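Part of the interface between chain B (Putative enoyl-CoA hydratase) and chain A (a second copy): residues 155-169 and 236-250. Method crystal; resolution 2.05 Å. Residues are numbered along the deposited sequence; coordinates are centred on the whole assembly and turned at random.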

# COMPACT_ATOMS: atom_id res chain seq x y z
N LEU B 155 -13.06 14.46 16.55
CA LEU B 155 -11.96 13.54 16.87
C LEU B 155 -11.10 13.29 15.61
O LEU B 155 -11.50 13.68 14.52
CB LEU B 155 -12.52 12.22 17.40
CG LEU B 155 -13.28 12.27 18.73
CD1 LEU B 155 -13.66 10.87 19.18
CD2 LEU B 155 -12.46 12.96 19.82
N SER B 156 -9.94 12.65 15.71
CA SER B 156 -9.18 12.48 14.48
C SER B 156 -9.61 11.19 13.78
O SER B 156 -10.16 10.29 14.43
CB SER B 156 -7.67 12.45 14.74
OG SER B 156 -7.29 11.13 15.08
N GLY B 157 -9.34 11.09 12.47
CA GLY B 157 -9.54 9.87 11.71
C GLY B 157 -8.63 8.69 12.06
O GLY B 157 -8.80 7.58 11.55
N GLY B 158 -7.67 8.90 12.96
CA GLY B 158 -6.87 7.81 13.47
C GLY B 158 -7.57 7.20 14.68
O GLY B 158 -7.04 7.18 15.78
N ASP B 159 -8.82 6.77 14.49
CA ASP B 159 -9.55 6.15 15.57
C ASP B 159 -9.41 4.65 15.42
O ASP B 159 -9.65 4.11 14.32
CB ASP B 159 -11.05 6.55 15.50
CG ASP B 159 -11.82 6.21 16.78
OD1 ASP B 159 -11.79 7.02 17.75
OD2 ASP B 159 -12.47 5.14 16.81
N MSE B 160 -9.04 3.99 16.52
CA MSE B 160 -9.01 2.53 16.64
C MSE B 160 -8.39 1.80 15.43
O MSE B 160 -8.86 0.74 15.01
CB MSE B 160 -10.41 1.96 16.99
CG MSE B 160 -11.49 2.28 16.00
SE MSE B 160 -13.33 2.00 16.67
CE MSE B 160 -13.33 0.03 16.65
N GLY B 161 -7.32 2.36 14.90
CA GLY B 161 -6.55 1.69 13.86
C GLY B 161 -6.90 2.10 12.43
O GLY B 161 -6.27 1.62 11.49
N ALA B 162 -7.90 2.97 12.27
CA ALA B 162 -8.32 3.35 10.92
C ALA B 162 -7.19 3.96 10.08
O ALA B 162 -7.10 3.68 8.88
CB ALA B 162 -9.54 4.31 10.96
N ALA B 163 -6.36 4.80 10.69
CA ALA B 163 -5.25 5.44 9.96
C ALA B 163 -4.13 4.47 9.56
O ALA B 163 -3.40 4.70 8.59
CB ALA B 163 -4.67 6.62 10.76
N TYR B 164 -4.00 3.39 10.31
CA TYR B 164 -3.06 2.33 9.95
C TYR B 164 -3.71 1.50 8.82
O TYR B 164 -3.12 1.29 7.75
CB TYR B 164 -2.73 1.49 11.21
CG TYR B 164 -1.97 0.22 10.92
CD1 TYR B 164 -0.55 0.20 10.96
CD2 TYR B 164 -2.64 -0.94 10.55
CE1 TYR B 164 0.16 -0.96 10.67
CE2 TYR B 164 -1.93 -2.10 10.26
CZ TYR B 164 -0.53 -2.10 10.32
OH TYR B 164 0.17 -3.26 10.01
N LEU B 165 -4.93 1.02 9.06
CA LEU B 165 -5.54 0.07 8.12
C LEU B 165 -5.91 0.64 6.74
O LEU B 165 -5.63 0.04 5.69
CB LEU B 165 -6.78 -0.58 8.76
CG LEU B 165 -6.52 -1.65 9.84
CD1 LEU B 165 -7.87 -2.09 10.43
CD2 LEU B 165 -5.73 -2.87 9.34
N LEU B 166 -6.54 1.81 6.73
CA LEU B 166 -7.14 2.31 5.49
C LEU B 166 -6.14 2.54 4.35
O LEU B 166 -6.35 2.05 3.22
CB LEU B 166 -8.01 3.54 5.75
CG LEU B 166 -8.92 3.98 4.60
CD1 LEU B 166 -9.85 2.81 4.16
CD2 LEU B 166 -9.75 5.19 5.06
N PRO B 167 -5.03 3.25 4.63
CA PRO B 167 -4.06 3.39 3.55
C PRO B 167 -3.54 2.07 3.01
O PRO B 167 -3.17 2.01 1.82
CB PRO B 167 -2.89 4.16 4.19
CG PRO B 167 -3.36 4.66 5.48
CD PRO B 167 -4.57 3.86 5.89
N ARG B 168 -3.45 1.05 3.86
CA ARG B 168 -2.93 -0.23 3.44
C ARG B 168 -3.96 -1.00 2.62
O ARG B 168 -3.63 -1.98 1.95
CB ARG B 168 -2.47 -1.07 4.65
CG ARG B 168 -1.21 -0.47 5.30
CD ARG B 168 -0.86 -1.13 6.69
NE ARG B 168 0.48 -0.67 7.10
CZ ARG B 168 0.74 0.55 7.59
NH1 ARG B 168 -0.25 1.43 7.77
NH2 ARG B 168 1.98 0.87 7.95
N VAL B 169 -5.21 -0.55 2.70
CA VAL B 169 -6.29 -1.18 1.93
C VAL B 169 -6.54 -0.40 0.63
O VAL B 169 -6.62 -1.00 -0.46
CB VAL B 169 -7.59 -1.33 2.76
CG1 VAL B 169 -8.74 -1.84 1.87
CG2 VAL B 169 -7.35 -2.27 3.92
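Chain A 236-250: DMPLAAAVELDASTQ

Chain A lays one helix, residues 239 to 250, along a loop of chain B and the first turns of the helix that follows it. Met A237 and Pro A238 lead in with extended backbone, and Pro A238 takes the N-cap position. The register runs backwards: Gln A250 lies by Leu B155 (CA to CA 6.2 Å), Asp A246 by Gly B158 (CA to CA 5.6 Å) and Val A243 by Gly B161 (CA to CA 5.4 Å). The two helices, 162-169 in B and 239-250 in A, approach to 9.5 Å between axes, with 128° between their N-to-C directions. Contact residues recur along the A helix at positions three or four apart, so one face of it does the work.

Gln A250 is the most covered residue. With chi1 and chi2 both m, its amide folds into the B loop and binds backbone and side-chain atoms there: Gln A250 OE1 accepts from Ser B156 N at 3.0 Å and from Ser B156 OG at 3.2 Å, while Gln A250 NE2 gives a short, nearly straight bond to Asp B159 OD1 at 2.7 Å and a weak one to Ser B156 O at 2.9 Å. Ser B156 OG also accepts from Gly B158 N (3.1 Å), tying the loop's shape to the contact.

One turn back, Asp A246 points its carboxylate at the start of the B helix. Asp A246 OD2 accepts from Gly B161 N at 2.6 Å, and water 2 donates to the same OD2 at 2.7 Å while accepting from Tyr B164 N at 3.2 Å. The chain reaches this point through a type I' turn, Asp B159 to Ala B162, and Gly B161 has a positive phi of 96°, where a CB would jam against the carbonyl O of the residue before; that by itself calls for glycine. At Gly B158 an ideal CB would come within 3.3 Å of Asp A246 OD1, so this glycine lets the A helix sit close.

Tyr B164 supplies the apolar end. With chi1 t, its ring lies under the first turn of the A helix: Leu A239 CA sits over one face, 4.0 Å from the centroid of the Tyr B164 ring, Leu A239 CD1 packs 3.8 Å from Tyr B164 CD2, and Ala A242 CB meets Tyr B164 CB at 3.8 Å. Met A237 O approaches the ring edge, 3.4 Å from Tyr B164 CE1. Water 1 then links that Met A237 O (2.7 Å) to Arg B168 NH2 (2.9 Å).

The rule is polar readout of a glycine-rich loop at one end and aromatic packing at the other.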

# COMPACT_ATOMS: atom_id res chain seq x y z
N ASP A 236 4.63 4.24 9.14
CA ASP A 236 5.99 3.82 9.51
C ASP A 236 5.98 3.05 10.82
O ASP A 236 7.03 2.83 11.44
CB ASP A 236 6.91 5.04 9.68
CG ASP A 236 7.13 5.78 8.38
OD1 ASP A 236 6.90 5.17 7.31
OD2 ASP A 236 7.52 6.98 8.43
N MSE A 237 4.79 2.62 11.25
CA MSE A 237 4.66 1.91 12.54
C MSE A 237 3.95 0.59 12.39
O MSE A 237 3.20 0.41 11.45
CB MSE A 237 3.83 2.75 13.52
CG MSE A 237 4.47 4.08 13.84
SE MSE A 237 3.16 5.35 14.61
CE MSE A 237 2.63 4.33 16.22
N PRO A 238 4.17 -0.34 13.35
CA PRO A 238 3.43 -1.60 13.40
C PRO A 238 2.01 -1.42 14.00
O PRO A 238 1.72 -0.46 14.71
CB PRO A 238 4.28 -2.46 14.33
CG PRO A 238 4.88 -1.47 15.28
CD PRO A 238 5.24 -0.30 14.36
N LEU A 239 1.14 -2.38 13.71
CA LEU A 239 -0.24 -2.34 14.21
C LEU A 239 -0.34 -2.04 15.72
O LEU A 239 -1.07 -1.11 16.10
CB LEU A 239 -0.97 -3.64 13.87
CG LEU A 239 -2.42 -3.78 14.38
CD1 LEU A 239 -3.27 -2.65 13.83
CD2 LEU A 239 -2.97 -5.14 13.96
N ALA A 240 0.39 -2.79 16.57
CA ALA A 240 0.24 -2.58 18.03
C ALA A 240 0.61 -1.18 18.48
O ALA A 240 -0.00 -0.62 19.38
CB ALA A 240 1.04 -3.62 18.84
N ALA A 241 1.64 -0.61 17.87
CA ALA A 241 2.03 0.76 18.19
C ALA A 241 0.99 1.77 17.65
O ALA A 241 0.71 2.79 18.29
CB ALA A 241 3.42 1.07 17.60
N ALA A 242 0.44 1.51 16.47
CA ALA A 242 -0.54 2.46 15.91
C ALA A 242 -1.77 2.62 16.83
O ALA A 242 -2.29 3.74 17.03
CB ALA A 242 -0.98 2.02 14.50
N VAL A 243 -2.23 1.53 17.43
CA VAL A 243 -3.41 1.67 18.27
C VAL A 243 -3.10 2.40 19.61
O VAL A 243 -3.99 3.03 20.19
CB VAL A 243 -4.20 0.33 18.43
CG1 VAL A 243 -4.82 -0.08 17.08
CG2 VAL A 243 -3.32 -0.77 18.98
N GLU A 244 -1.85 2.33 20.08
CA GLU A 244 -1.40 3.15 21.22
C GLU A 244 -1.39 4.66 20.89
O GLU A 244 -1.82 5.49 21.69
CB GLU A 244 0.00 2.71 21.67
CG GLU A 244 0.03 1.38 22.37
CD GLU A 244 -0.84 1.39 23.63
OE1 GLU A 244 -0.66 2.31 24.45
OE2 GLU A 244 -1.74 0.52 23.77
N LEU A 245 -0.90 5.02 19.70
CA LEU A 245 -0.93 6.43 19.27
C LEU A 245 -2.39 6.92 19.11
O LEU A 245 -2.73 8.03 19.49
CB LEU A 245 -0.16 6.62 17.95
CG LEU A 245 -0.09 8.01 17.30
CD1 LEU A 245 0.45 9.04 18.28
CD2 LEU A 245 0.77 8.02 15.99
N ASP A 246 -3.20 6.09 18.48
CA ASP A 246 -4.64 6.37 18.37
C ASP A 246 -5.28 6.61 19.73
O ASP A 246 -5.98 7.60 19.93
CB ASP A 246 -5.36 5.19 17.75
CG ASP A 246 -5.03 5.01 16.31
OD1 ASP A 246 -4.34 5.89 15.73
OD2 ASP A 246 -5.45 3.98 15.75
N ALA A 247 -5.04 5.68 20.66
CA ALA A 247 -5.58 5.75 22.01
C ALA A 247 -5.19 7.05 22.70
O ALA A 247 -6.05 7.76 23.20
CB ALA A 247 -5.12 4.54 22.85
N SER A 248 -3.90 7.36 22.73
CA SER A 248 -3.44 8.62 23.31
C SER A 248 -4.08 9.84 22.65
O SER A 248 -4.53 10.75 23.32
CB SER A 248 -1.91 8.74 23.21
OG SER A 248 -1.30 7.91 24.19
N THR A 249 -4.09 9.86 21.32
CA THR A 249 -4.55 11.02 20.58
C THR A 249 -6.07 11.22 20.75
O THR A 249 -6.53 12.35 20.96
CB THR A 249 -4.20 10.86 19.07
OG1 THR A 249 -2.76 10.79 18.90
CG2 THR A 249 -4.73 12.00 18.28
N GLN A 250 -6.85 10.15 20.59
CA GLN A 250 -8.31 10.23 20.70
C GLN A 250 -8.67 10.65 22.13
O GLN A 250 -9.50 11.53 22.32
CB GLN A 250 -8.98 8.91 20.33
CG GLN A 250 -8.94 8.52 18.86
CD GLN A 250 -9.44 9.61 17.88
OE1 GLN A 250 -8.90 10.72 17.82
NE2 GLN A 250 -10.46 9.28 17.10
O HOH W 1 3.72 -1.01 9.21
O HOH W 2 -5.05 4.37 13.15